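Uncharacterized IolB-like protein (Salmonella typhimurium LT2, PDB 2QJV) probably acts as a sugar isomerase of the KduI/IolB family, perhaps on glucuronate, and binds nickel in a cupin fold. Local coordinates at residues T43-S46 / E50-L53; A106-P111 / L242-G247. The protein carries 2 engineered substitutions. All coordinates share one frame; numbering follows the deposited sequence.

From the N terminus, the chain leaves strand 30-35 and passes through the loop holding 43-46 before entering strand 49-55. Contact 1 closes this short loop, with three residues between its segments. Contact 2 opens only later, at 106-111, and spans 130 residues to reach 242-247, so the two contacts follow in series and neither nests in nor crosses the other. They share one sheet nevertheless: strands 49-55 and 104-111 are antiparallel neighbours, and probable hydrogen bonds join Cys52 N to Cys108 O and Glu50 N to Ala110 O. Contact 1 ties a loop to one face of that sheet; contact 2 joins its other face to the sheet containing strand 238-246.

Contact 1 of 2, residues T43-S46 / E50-L53; sequences TLPS and ERCL
The NH2 atom of Arg51, which makes a salt bridge with Asp47 OD2, also packs against the ring of Pro45, lying 3.8 Å from both CG and CD of that proline. Pro45 CD sits over one face of the guanidinium, and the two side chains cross at about a right angle, so the proline covers the flat group while the carboxylate of Asp47 balances its charge. NH1 of Arg51 comes within 3.6 Å of Pro45 O, which is proximity without a hydrogen bond. The reach follows from the torsions: the chain runs extended from CG to NE (chi2 168°, chi3 176°), carrying the charged end from the strand to the loop.

Further along, the contact turns apolar. Leu44 and Leu53 meet tip to tip, CD1 of Leu44 being 3.7 Å from CD1 of Leu53, and the same Leu44 CD1 lies 4.2 Å from the Arg51 CD methylene. Both leucines are buried, whereas Pro45 is exposed, so the interface grades from a covered apolar end to a solvent-facing polar one. Val107 lies under both Arg51 and Leu53, and Leu44 pairs through its backbone with Ala95. A loop thus folds back over one face of the antiparallel sheet containing strands 49-55 and 104-111, consistent with the covered interior of a cupin barrel.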
ATOM      1  N   THR A  43     -29.905 -21.202  14.478  1.00 39.92           N
ATOM      2  CA  THR A  43     -29.506 -22.559  14.872  1.00 41.59           C
ATOM      3  C   THR A  43     -28.005 -22.701  14.630  1.00 43.63           C
ATOM      4  O   THR A  43     -27.519 -22.422  13.537  1.00 44.43           O
ATOM      5  CB  THR A  43     -30.302 -23.642  14.117  1.00 42.52           C
ATOM      6  OG1 THR A  43     -31.696 -23.546  14.473  1.00 43.50           O
ATOM      7  CG2 THR A  43     -29.779 -25.048  14.446  1.00 42.39           C
ATOM      8  N   LEU A  44     -27.279 -23.102  15.665  1.00 43.59           N
ATOM      9  CA  LEU A  44     -25.838 -23.330  15.591  1.00 42.68           C
ATOM     10  C   LEU A  44     -25.620 -24.808  15.332  1.00 42.46           C
ATOM     11  O   LEU A  44     -26.257 -25.654  15.956  1.00 39.45           O
ATOM     12  CB  LEU A  44     -25.157 -22.852  16.864  1.00 44.10           C
ATOM     13  CG  LEU A  44     -25.409 -21.360  17.153  1.00 46.01           C
ATOM     14  CD1 LEU A  44     -24.882 -21.021  18.503  1.00 45.01           C
ATOM     15  CD2 LEU A  44     -24.806 -20.459  16.066  1.00 48.72           C
ATOM     16  N   PRO A  45     -24.707 -25.144  14.401  1.00 43.86           N
ATOM     17  CA  PRO A  45     -24.607 -26.533  14.022  1.00 42.42           C
ATOM     18  C   PRO A  45     -23.815 -27.426  14.958  1.00 41.52           C
ATOM     19  O   PRO A  45     -23.001 -26.955  15.764  1.00 41.89           O
ATOM     20  CB  PRO A  45     -23.849 -26.454  12.676  1.00 44.83           C
ATOM     21  CG  PRO A  45     -22.923 -25.269  12.835  1.00 46.19           C
ATOM     22  CD  PRO A  45     -23.746 -24.284  13.666  1.00 47.22           C
ATOM     23  N   SER A  46     -24.063 -28.726  14.810  1.00 39.73           N
ATOM     24  CA  SER A  46     -23.262 -29.759  15.442  1.00 38.74           C
ATOM     25  C   SER A  46     -21.982 -29.958  14.582  1.00 41.90           C
ATOM     26  O   SER A  46     -22.049 -30.442  13.467  1.00 39.97           O
ATOM     27  CB  SER A  46     -24.043 -31.038  15.574  1.00 39.12           C
ATOM     28  OG  SER A  46     -23.204 -32.089  15.994  1.00 38.68           O
ATOM     29  N   GLU A  50     -16.136 -25.979  19.670  1.00 36.93           N
ATOM     30  CA  GLU A  50     -16.812 -25.597  20.907  1.00 37.11           C
ATOM     31  C   GLU A  50     -17.130 -24.098  20.761  1.00 36.51           C
ATOM     32  O   GLU A  50     -16.516 -23.372  19.968  1.00 36.46           O
ATOM     33  CB  GLU A  50     -16.010 -25.863  22.188  1.00 39.66           C
ATOM     34  CG  GLU A  50     -14.715 -25.129  22.268  1.00 36.30           C
ATOM     35  CD  GLU A  50     -14.011 -25.241  23.600  1.00 38.16           C
ATOM     36  OE1 GLU A  50     -14.363 -26.121  24.437  1.00 38.17           O
ATOM     37  OE2 GLU A  50     -13.075 -24.418  23.775  1.00 35.31           O
ATOM     38  N   ARG A  51     -18.142 -23.674  21.499  1.00 36.21           N
ATOM     39  CA  ARG A  51     -18.648 -22.324  21.475  1.00 37.28           C
ATOM     40  C   ARG A  51     -18.983 -21.750  22.866  1.00 38.39           C
ATOM     41  O   ARG A  51     -19.299 -22.471  23.827  1.00 39.00           O
ATOM     42  CB  ARG A  51     -19.914 -22.236  20.604  1.00 37.63           C
ATOM     43  CG  ARG A  51     -19.720 -22.412  19.105  1.00 41.01           C
ATOM     44  CD  ARG A  51     -21.028 -22.606  18.325  1.00 41.13           C
ATOM     45  NE  ARG A  51     -20.760 -22.674  16.875  1.00 42.50           N
ATOM     46  CZ  ARG A  51     -20.420 -23.777  16.200  1.00 42.41           C
ATOM     47  NH1 ARG A  51     -20.267 -24.930  16.814  1.00 41.70           N
ATOM     48  NH2 ARG A  51     -20.172 -23.711  14.893  1.00 48.59           N
ATOM     49  N   CYS A  52     -18.892 -20.419  22.939  1.00 40.08           N
ATOM     50  CA  CYS A  52     -19.300 -19.645  24.086  1.00 40.40           C
ATOM     51  C   CYS A  52     -20.204 -18.535  23.511  1.00 40.13           C
ATOM     52  O   CYS A  52     -19.783 -17.679  22.750  1.00 39.53           O
ATOM     53  CB  CYS A  52     -18.116 -19.071  24.888  1.00 41.94           C
ATOM     54  SG  CYS A  52     -18.623 -18.188  26.393  1.00 43.54           S
ATOM     55  N   LEU A  53     -21.481 -18.658  23.831  1.00 37.77           N
ATOM     56  CA  LEU A  53     -22.530 -17.745  23.417  1.00 38.71           C
ATOM     57  C   LEU A  53     -22.565 -16.668  24.448  1.00 38.37           C
ATOM     58  O   LEU A  53     -22.906 -16.944  25.603  1.00 44.64           O
ATOM     59  CB  LEU A  53     -23.878 -18.446  23.399  1.00 38.98           C
ATOM     60  CG  LEU A  53     -24.282 -19.327  22.196  1.00 46.91           C
ATOM     61  CD1 LEU A  53     -23.118 -20.093  21.638  1.00 42.66           C
ATOM     62  CD2 LEU A  53     -25.456 -20.234  22.601  1.00 41.39           C
TER

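Contact 2 of 2, residues A106-P111 / L242-G247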
ATOM      1  N   ALA A 106     -23.019 -12.686  20.710  1.00 38.77           N
ATOM      2  CA  ALA A 106     -21.657 -13.034  20.281  1.00 38.22           C
ATOM      3  C   ALA A 106     -21.510 -14.556  20.354  1.00 39.52           C
ATOM      4  O   ALA A 106     -21.921 -15.188  21.343  1.00 41.44           O
ATOM      5  CB  ALA A 106     -20.568 -12.310  21.109  1.00 35.42           C
ATOM      6  N   VAL A 107     -21.033 -15.153  19.261  1.00 39.67           N
ATOM      7  CA  VAL A 107     -20.734 -16.601  19.192  1.00 40.18           C
ATOM      8  C   VAL A 107     -19.199 -16.714  19.048  1.00 37.88           C
ATOM      9  O   VAL A 107     -18.603 -16.405  17.994  1.00 39.46           O
ATOM     10  CB  VAL A 107     -21.511 -17.342  18.090  1.00 41.72           C
ATOM     11  CG1 VAL A 107     -21.245 -18.868  18.157  1.00 38.08           C
ATOM     12  CG2 VAL A 107     -23.049 -17.050  18.191  1.00 41.97           C
ATOM     13  N   CYS A 108     -18.559 -17.127  20.136  1.00 39.09           N
ATOM     14  CA  CYS A 108     -17.103 -17.286  20.200  1.00 39.89           C
ATOM     15  C   CYS A 108     -16.797 -18.741  19.912  1.00 40.73           C
ATOM     16  O   CYS A 108     -17.389 -19.610  20.552  1.00 42.20           O
ATOM     17  CB  CYS A 108     -16.563 -16.893  21.589  1.00 40.57           C
ATOM     18  SG  CYS A 108     -17.187 -15.327  22.239  1.00 43.43           S
ATOM     19  N   SER A 109     -15.915 -19.035  18.949  1.00 39.42           N
ATOM     20  CA  SER A 109     -15.639 -20.420  18.613  1.00 36.74           C
ATOM     21  C   SER A 109     -14.159 -20.762  18.491  1.00 36.09           C
ATOM     22  O   SER A 109     -13.344 -19.912  18.186  1.00 36.94           O
ATOM     23  CB  SER A 109     -16.375 -20.810  17.307  1.00 36.27           C
ATOM     24  OG  SER A 109     -15.933 -20.046  16.202  1.00 37.02           O
ATOM     25  N   ALA A 110     -13.852 -22.036  18.733  1.00 36.86           N
ATOM     26  CA  ALA A 110     -12.495 -22.582  18.644  1.00 36.29           C
ATOM     27  C   ALA A 110     -12.588 -24.090  18.505  1.00 37.85           C
ATOM     28  O   ALA A 110     -13.676 -24.666  18.690  1.00 37.44           O
ATOM     29  CB  ALA A 110     -11.610 -22.165  19.855  1.00 36.51           C
ATOM     30  N   PRO A 111     -11.472 -24.747  18.159  1.00 38.69           N
ATOM     31  CA  PRO A 111     -11.546 -26.208  18.051  1.00 39.07           C
ATOM     32  C   PRO A 111     -11.997 -26.906  19.347  1.00 39.02           C
ATOM     33  O   PRO A 111     -11.609 -26.525  20.467  1.00 39.29           O
ATOM     34  CB  PRO A 111     -10.118 -26.612  17.638  1.00 38.43           C
ATOM     35  CG  PRO A 111      -9.587 -25.386  16.945  1.00 38.68           C
ATOM     36  CD  PRO A 111     -10.147 -24.241  17.749  1.00 39.74           C
ATOM     37  N   LEU A 242     -15.119  -7.068  23.831  1.00 38.34           N
ATOM     38  CA  LEU A 242     -15.227  -8.480  24.107  1.00 37.10           C
ATOM     39  C   LEU A 242     -14.128  -9.164  23.314  1.00 36.34           C
ATOM     40  O   LEU A 242     -14.025  -8.966  22.087  1.00 36.56           O
ATOM     41  CB  LEU A 242     -16.604  -9.022  23.728  1.00 37.82           C
ATOM     42  CG  LEU A 242     -16.898 -10.503  23.860  1.00 39.58           C
ATOM     43  CD1 LEU A 242     -16.863 -10.984  25.335  1.00 34.84           C
ATOM     44  CD2 LEU A 242     -18.276 -10.798  23.208  1.00 38.40           C
ATOM     45  N   ASN A 243     -13.278  -9.901  24.018  1.00 36.89           N
ATOM     46  CA  ASN A 243     -12.137 -10.632  23.434  1.00 37.50           C
ATOM     47  C   ASN A 243     -12.321 -12.121  23.466  1.00 34.68           C
ATOM     48  O   ASN A 243     -12.862 -12.682  24.432  1.00 37.88           O
ATOM     49  CB  ASN A 243     -10.797 -10.392  24.186  1.00 40.31           C
ATOM     50  CG  ASN A 243     -10.353  -8.928  24.264  1.00 47.58           C
ATOM     51  OD1 ASN A 243     -10.008  -8.445  25.347  1.00 57.56           O
ATOM     52  ND2 ASN A 243     -10.356  -8.246  23.174  1.00 42.07           N
ATOM     53  N   VAL A 244     -11.873 -12.761  22.390  1.00 36.06           N
ATOM     54  CA  VAL A 244     -11.806 -14.216  22.260  1.00 35.70           C
ATOM     55  C   VAL A 244     -10.325 -14.560  21.966  1.00 36.44           C
ATOM     56  O   VAL A 244      -9.662 -13.904  21.128  1.00 38.09           O
ATOM     57  CB  VAL A 244     -12.755 -14.820  21.166  1.00 35.21           C
ATOM     58  CG1 VAL A 244     -12.685 -16.365  21.124  1.00 32.76           C
ATOM     59  CG2 VAL A 244     -14.216 -14.318  21.378  1.00 34.83           C
HETATM   60  N   MSE A 245      -9.817 -15.563  22.673  1.00 35.38           N
HETATM   61  CA  MSE A 245      -8.504 -16.126  22.431  1.00 34.92           C
HETATM   62  C   MSE A 245      -8.537 -17.637  22.372  1.00 35.54           C
HETATM   63  O   MSE A 245      -9.375 -18.278  22.999  1.00 35.94           O
HETATM   64  CB  MSE A 245      -7.488 -15.731  23.515  1.00 34.48           C
HETATM   65  CG  MSE A 245      -7.071 -14.278  23.489  1.00 39.22           C
HETATM   66 SE   MSE A 245      -5.774 -13.975  24.934  0.75 45.05          SE
HETATM   67  CE  MSE A 245      -6.911 -14.213  26.361  1.00 39.55           C
ATOM     68  N   ALA A 246      -7.612 -18.192  21.585  1.00 36.21           N
ATOM     69  CA  ALA A 246      -7.367 -19.634  21.498  1.00 35.97           C
ATOM     70  C   ALA A 246      -6.056 -19.903  20.762  1.00 35.58           C
ATOM     71  O   ALA A 246      -5.577 -19.062  19.986  1.00 35.80           O
ATOM     72  CB  ALA A 246      -8.566 -20.435  20.827  1.00 36.11           C
ATOM     73  N   GLY A 247      -5.484 -21.072  21.054  1.00 34.87           N
ATOM     74  CA  GLY A 247      -4.246 -21.584  20.452  1.00 36.03           C
ATOM     75  C   GLY A 247      -4.032 -23.040  20.782  1.00 35.79           C
ATOM     76  O   GLY A 247      -4.938 -23.681  21.300  1.00 37.58           O
TER
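Cys108 and Val244 form the middle of three side-chain pairs, with SG of Cys108 3.3 Å from CG2 of Val244. The same methyl comes 3.5 Å from Cys108 CB, tighter than usual van der Waals contact, and Val244 CG1 faces that CB from slightly further off. Val244 presents both branches because CG1 lies anti to its backbone N (chi1 -177°), leaving CG2 beside that nitrogen. One pair away on each side, Ala106 CB presses on Leu242 CD2 at 3.5 Å, again a close pair of carbons, and Ala110 CB meets Ala246 CB at 3.6 Å.

These pairs recur at every second residue, as expected when two strands face each other through side chains. The axes of the segments 106-111 and 242-246 approach to 7.8 Å and run nearly parallel, at 10°. The CA atoms of Ala106 and Leu242 are 8.8 Å apart, but those of Cys108 and Val244 6.5 Å and those of Ala110 and Ala246 6.6 Å, so the gap is widest at the Ala106 end and then level. The longer Leu242 side chain bridges the wide end, while two alanine methyls suffice where the strands are close.

In the next shell, Phe31 touches Ala106, Leu242 and Val244, packing against both strands, while Leu153 adjoins Val244. The alternate residues serve the other faces: Ser109 OG hydrogen-bonds Arg49 NH2, and Asn243 ND2 bonds to Thr187 O. Asn243 and Met245, a selenomethionine, also touch Glu186, a nickel ligand, so this strand backs the metal site without contributing ligands to it.

Strand 104-111 lies between strands 30-35 and 49-55 in one sheet, and strand 238-246 between 154-160 and 181-193 in another; the buried contact packs these two antiparallel sheets face to face, consistent with the joining of two cupin domains.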